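Local coordinates for protein benzyl alcohol dehydrogenase (Acinetobacter calcoaceticus, PDB 1F8F) that probably oxidises benzyl alcohol to benzaldehyde, with NAD as the coenzyme, as a zinc-containing alcohol dehydrogenase, at residues A[195-200]-A[219-224]. Numbering follows the deposited sequence.
Sequences VTWGAG and IAVDIV. With NAD (nicotinamide-adenine-dinucleotide), chain F.
Val-221 lies alongside the indole of Trp-197, its CG1 3.8 Å from the ring atom CZ3. Its other methyl, CG2, sits above the rim of one ring face. Val-195 CG2 lies over the rim of that same face and also meets CG2 of Ile-219. These side chains lie on one face of the sheet, where Ile-251 and Ile-254 of helix 247-254 pack on Val-195, Trp-197 and Ile-219. On the other face Thr-196 CG2 packs on Ala-220 CB.

The two strands run parallel, 4.7 Å apart at closest approach. Thr-196 N donates to Ile-219 O, and Gly-198 N to Val-221 O (2.8 Å). The bond from Val-221 N to Thr-196 O is weak.

At the C-terminal end of strand 219-222, Asp-222 joins both segments to the coenzyme. With CG roughly anti to the backbone N (chi1 -152°), its carboxylate reaches Ala-199 and the ribose. OD2 takes the Ala-199 N-H on its anti lone pair at 2.7 Å and also accepts from NAD O3B. OD1 accepts from NAD O2B at 2.6 Å and from the amides of Ile-223 and Val-224, the latter closing an Asx turn. Both hydroxyls of the adenosine ribose are thus held by one carboxylate. A glycine-rich turn after the first strand and an acidic residue ending the second characterise the NAD-binding beta-alpha-beta unit of a Rossmann fold.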
ATOM      1  N   VAL A 195      18.509   9.158  -6.875  1.00 27.55           N
ATOM      2  CA  VAL A 195      19.656  10.073  -6.698  1.00 26.95           C
ATOM      3  C   VAL A 195      19.881  10.276  -5.195  1.00 25.66           C
ATOM      4  O   VAL A 195      18.895  10.480  -4.493  1.00 22.83           O
ATOM      5  CB  VAL A 195      19.479  11.497  -7.296  1.00 28.35           C
ATOM      6  CG1 VAL A 195      18.203  12.197  -6.795  1.00 22.72           C
ATOM      7  CG2 VAL A 195      20.665  12.440  -6.998  1.00 25.55           C
ATOM      8  N   THR A 196      21.153  10.309  -4.767  1.00 23.08           N
ATOM      9  CA  THR A 196      21.415  10.677  -3.386  1.00 20.71           C
ATOM     10  C   THR A 196      22.041  12.073  -3.277  1.00 24.50           C
ATOM     11  O   THR A 196      23.238  12.142  -3.739  1.00 23.78           O
ATOM     12  CB  THR A 196      22.302   9.737  -2.573  1.00 21.73           C
ATOM     13  OG1 THR A 196      22.515  10.433  -1.297  1.00 23.70           O
ATOM     14  CG2 THR A 196      23.644   9.368  -3.145  1.00 14.98           C
ATOM     15  N   TRP A 197      21.418  13.043  -2.654  1.00 20.40           N
ATOM     16  CA  TRP A 197      22.109  14.337  -2.507  1.00 23.89           C
ATOM     17  C   TRP A 197      23.046  14.248  -1.321  1.00 23.88           C
ATOM     18  O   TRP A 197      22.686  14.208  -0.129  1.00 23.68           O
ATOM     19  CB  TRP A 197      20.974  15.386  -2.345  1.00 24.36           C
ATOM     20  CG  TRP A 197      20.124  15.639  -3.559  1.00 24.43           C
ATOM     21  CD1 TRP A 197      18.970  14.965  -3.907  1.00 23.06           C
ATOM     22  CD2 TRP A 197      20.348  16.624  -4.582  1.00 24.02           C
ATOM     23  NE1 TRP A 197      18.500  15.480  -5.100  1.00 23.92           N
ATOM     24  CE2 TRP A 197      19.327  16.482  -5.540  1.00 24.42           C
ATOM     25  CE3 TRP A 197      21.309  17.621  -4.789  1.00 24.35           C
ATOM     26  CZ2 TRP A 197      19.194  17.316  -6.658  1.00 24.94           C
ATOM     27  CZ3 TRP A 197      21.240  18.407  -5.909  1.00 24.40           C
ATOM     28  CH2 TRP A 197      20.150  18.285  -6.814  1.00 26.33           C
ATOM     29  N   GLY A 198      24.372  14.282  -1.558  1.00 25.26           N
ATOM     30  CA  GLY A 198      25.380  14.215  -0.486  1.00 23.52           C
ATOM     31  C   GLY A 198      25.952  12.793  -0.501  1.00 24.61           C
ATOM     32  O   GLY A 198      25.159  11.829  -0.554  1.00 26.33           O
ATOM     33  N   ALA A 199      27.263  12.621  -0.580  1.00 22.18           N
ATOM     34  CA  ALA A 199      27.870  11.315  -0.726  1.00 20.79           C
ATOM     35  C   ALA A 199      28.760  10.940   0.455  1.00 21.46           C
ATOM     36  O   ALA A 199      29.867  10.418   0.246  1.00 21.71           O
ATOM     37  CB  ALA A 199      28.721  11.243  -2.012  1.00 22.70           C
ATOM     38  N   GLY A 200      28.246  11.051   1.649  1.00 22.38           N
ATOM     39  CA  GLY A 200      28.891  10.747   2.911  1.00 21.98           C
ATOM     40  C   GLY A 200      28.542   9.306   3.260  1.00 25.93           C
ATOM     41  O   GLY A 200      28.019   8.645   2.360  1.00 27.42           O
ATOM     42  N   ILE A 219      22.459   7.838  -9.148  1.00 22.75           N
ATOM     43  CA  ILE A 219      23.168   9.087  -9.200  1.00 25.00           C
ATOM     44  C   ILE A 219      23.641   9.552  -7.841  1.00 27.19           C
ATOM     45  O   ILE A 219      22.960   9.283  -6.841  1.00 26.47           O
ATOM     46  CB  ILE A 219      22.276  10.171  -9.863  1.00 26.59           C
ATOM     47  CG1 ILE A 219      21.780   9.769 -11.264  1.00 27.19           C
ATOM     48  CG2 ILE A 219      22.984  11.490  -9.880  1.00 24.81           C
ATOM     49  CD1 ILE A 219      20.819  10.742 -11.928  1.00 26.19           C
ATOM     50  N   ALA A 220      24.828  10.186  -7.834  1.00 25.85           N
ATOM     51  CA  ALA A 220      25.344  10.766  -6.602  1.00 26.98           C
ATOM     52  C   ALA A 220      25.855  12.192  -6.872  1.00 28.89           C
ATOM     53  O   ALA A 220      26.577  12.367  -7.846  1.00 26.29           O
ATOM     54  CB  ALA A 220      26.439   9.896  -6.010  1.00 25.67           C
ATOM     55  N   VAL A 221      25.454  13.166  -6.067  1.00 29.83           N
ATOM     56  CA  VAL A 221      25.780  14.576  -6.117  1.00 31.82           C
ATOM     57  C   VAL A 221      26.516  15.013  -4.840  1.00 32.49           C
ATOM     58  O   VAL A 221      26.161  14.592  -3.741  1.00 30.32           O
ATOM     59  CB  VAL A 221      24.495  15.434  -6.214  1.00 33.01           C
ATOM     60  CG1 VAL A 221      24.741  16.927  -6.374  1.00 31.42           C
ATOM     61  CG2 VAL A 221      23.543  14.956  -7.321  1.00 31.86           C
ATOM     62  N   ASP A 222      27.701  15.649  -4.947  1.00 32.33           N
ATOM     63  CA  ASP A 222      28.444  16.139  -3.784  1.00 32.65           C
ATOM     64  C   ASP A 222      29.348  17.311  -4.183  1.00 34.01           C
ATOM     65  O   ASP A 222      29.440  17.661  -5.367  1.00 31.93           O
ATOM     66  CB  ASP A 222      29.355  15.120  -3.083  1.00 27.69           C
ATOM     67  CG  ASP A 222      29.611  15.305  -1.631  1.00 27.07           C
ATOM     68  OD1 ASP A 222      30.335  16.263  -1.238  1.00 30.49           O
ATOM     69  OD2 ASP A 222      29.164  14.544  -0.712  1.00 26.84           O
ATOM     70  N   ILE A 223      30.154  17.821  -3.240  1.00 36.65           N
ATOM     71  CA  ILE A 223      31.150  18.818  -3.545  1.00 38.53           C
ATOM     72  C   ILE A 223      32.609  18.357  -3.304  1.00 40.63           C
ATOM     73  O   ILE A 223      33.515  19.156  -3.556  1.00 39.76           O
ATOM     74  CB  ILE A 223      31.119  20.192  -2.889  1.00 38.67           C
ATOM     75  CG1 ILE A 223      30.925  20.112  -1.363  1.00 36.97           C
ATOM     76  CG2 ILE A 223      29.981  21.019  -3.497  1.00 38.64           C
ATOM     77  CD1 ILE A 223      31.036  21.480  -0.729  1.00 35.92           C
ATOM     78  N   VAL A 224      32.853  17.188  -2.737  1.00 40.05           N
ATOM     79  CA  VAL A 224      34.246  16.728  -2.502  1.00 37.11           C
ATOM     80  C   VAL A 224      34.508  15.650  -3.553  1.00 35.58           C
ATOM     81  O   VAL A 224      33.729  14.664  -3.547  1.00 33.85           O
ATOM     82  CB  VAL A 224      34.377  16.150  -1.099  1.00 38.38           C
ATOM     83  CG1 VAL A 224      35.751  15.560  -0.833  1.00 37.06           C
ATOM     84  CG2 VAL A 224      33.978  17.223  -0.072  1.00 37.20           C
TER
HETATM   85  PA  NAD F 375      28.814  13.093   6.292  1.00 46.37           P
HETATM   86  O1A NAD F 375      29.603  11.821   6.254  1.00 44.19           O
HETATM   87  O2A NAD F 375      29.498  14.310   6.752  1.00 44.45           O
HETATM   88  O5B NAD F 375      28.039  13.305   4.924  1.00 47.34           O
HETATM   89  C5B NAD F 375      27.330  14.444   4.379  1.00 50.03           C
HETATM   90  C4B NAD F 375      27.893  14.837   3.021  1.00 50.64           C
HETATM   91  O4B NAD F 375      27.235  16.069   2.572  1.00 51.73           O
HETATM   92  C3B NAD F 375      29.404  15.113   2.942  1.00 50.24           C
HETATM   93  O3B NAD F 375      30.074  14.177   2.108  1.00 47.30           O
HETATM   94  C2B NAD F 375      29.549  16.510   2.343  1.00 50.76           C
HETATM   95  O2B NAD F 375      30.571  16.645   1.346  1.00 49.44           O
HETATM   96  C1B NAD F 375      28.159  16.723   1.722  1.00 52.24           C
HETATM   97  N9A NAD F 375      27.761  18.119   1.579  1.00 53.28           N
HETATM   98  C8A NAD F 375      27.715  19.105   2.531  1.00 54.10           C
HETATM   99  N7A NAD F 375      27.296  20.276   2.048  1.00 54.32           N
HETATM  100  C5A NAD F 375      27.078  20.021   0.705  1.00 54.44           C
HETATM  101  C6A NAD F 375      26.638  20.834  -0.356  1.00 54.81           C
HETATM  102  N6A NAD F 375      26.305  22.118  -0.256  1.00 55.88           N
HETATM  103  N1A NAD F 375      26.513  20.253  -1.577  1.00 54.60           N
HETATM  104  C2A NAD F 375      26.842  18.931  -1.716  1.00 53.81           C
HETATM  105  N3A NAD F 375      27.252  18.102  -0.803  1.00 53.41           N
HETATM  106  C4A NAD F 375      27.362  18.707   0.393  1.00 53.26           C
HETATM  107  O3  NAD F 375      27.547  12.790   7.272  1.00 46.51           O
HETATM  108  PN  NAD F 375      26.727  11.424   7.357  1.00 46.55           P
HETATM  109  O1N NAD F 375      26.526  10.849   6.014  1.00 47.16           O
HETATM  110  O2N NAD F 375      27.401  10.516   8.295  1.00 47.84           O
HETATM  111  O5D NAD F 375      25.347  12.008   7.990  1.00 50.15           O
HETATM  112  C5D NAD F 375      24.408  12.664   7.121  1.00 51.48           C
HETATM  113  C4D NAD F 375      23.419  13.537   7.804  1.00 53.76           C
HETATM  114  O4D NAD F 375      22.248  12.798   8.279  1.00 53.56           O
HETATM  115  C3D NAD F 375      23.806  14.503   8.930  1.00 53.88           C
HETATM  116  O3D NAD F 375      22.910  15.630   8.894  1.00 54.37           O
HETATM  117  C2D NAD F 375      23.413  13.657  10.150  1.00 54.07           C
HETATM  118  O2D NAD F 375      23.362  14.378  11.372  1.00 54.23           O
HETATM  119  C1D NAD F 375      22.027  13.250   9.625  1.00 53.90           C
HETATM  120  N1N NAD F 375      21.542  12.066  10.326  1.00 52.71           N
HETATM  121  C2N NAD F 375      20.195  11.901  10.345  1.00 51.52           C
HETATM  122  C3N NAD F 375      19.684  10.768  10.948  1.00 49.08           C
HETATM  123  C7N NAD F 375      18.147  10.459  11.013  1.00 46.25           C
HETATM  124  O7N NAD F 375      17.762   9.446  11.595  1.00 38.94           O
HETATM  125  N7N NAD F 375      17.337  11.384  10.384  1.00 44.05           N
HETATM  126  C4N NAD F 375      20.550   9.781  11.505  1.00 50.33           C
HETATM  127  C5N NAD F 375      21.826   9.819  10.903  1.00 51.45           C
HETATM  128  C6N NAD F 375      22.404  10.925  10.315  1.00 52.04           C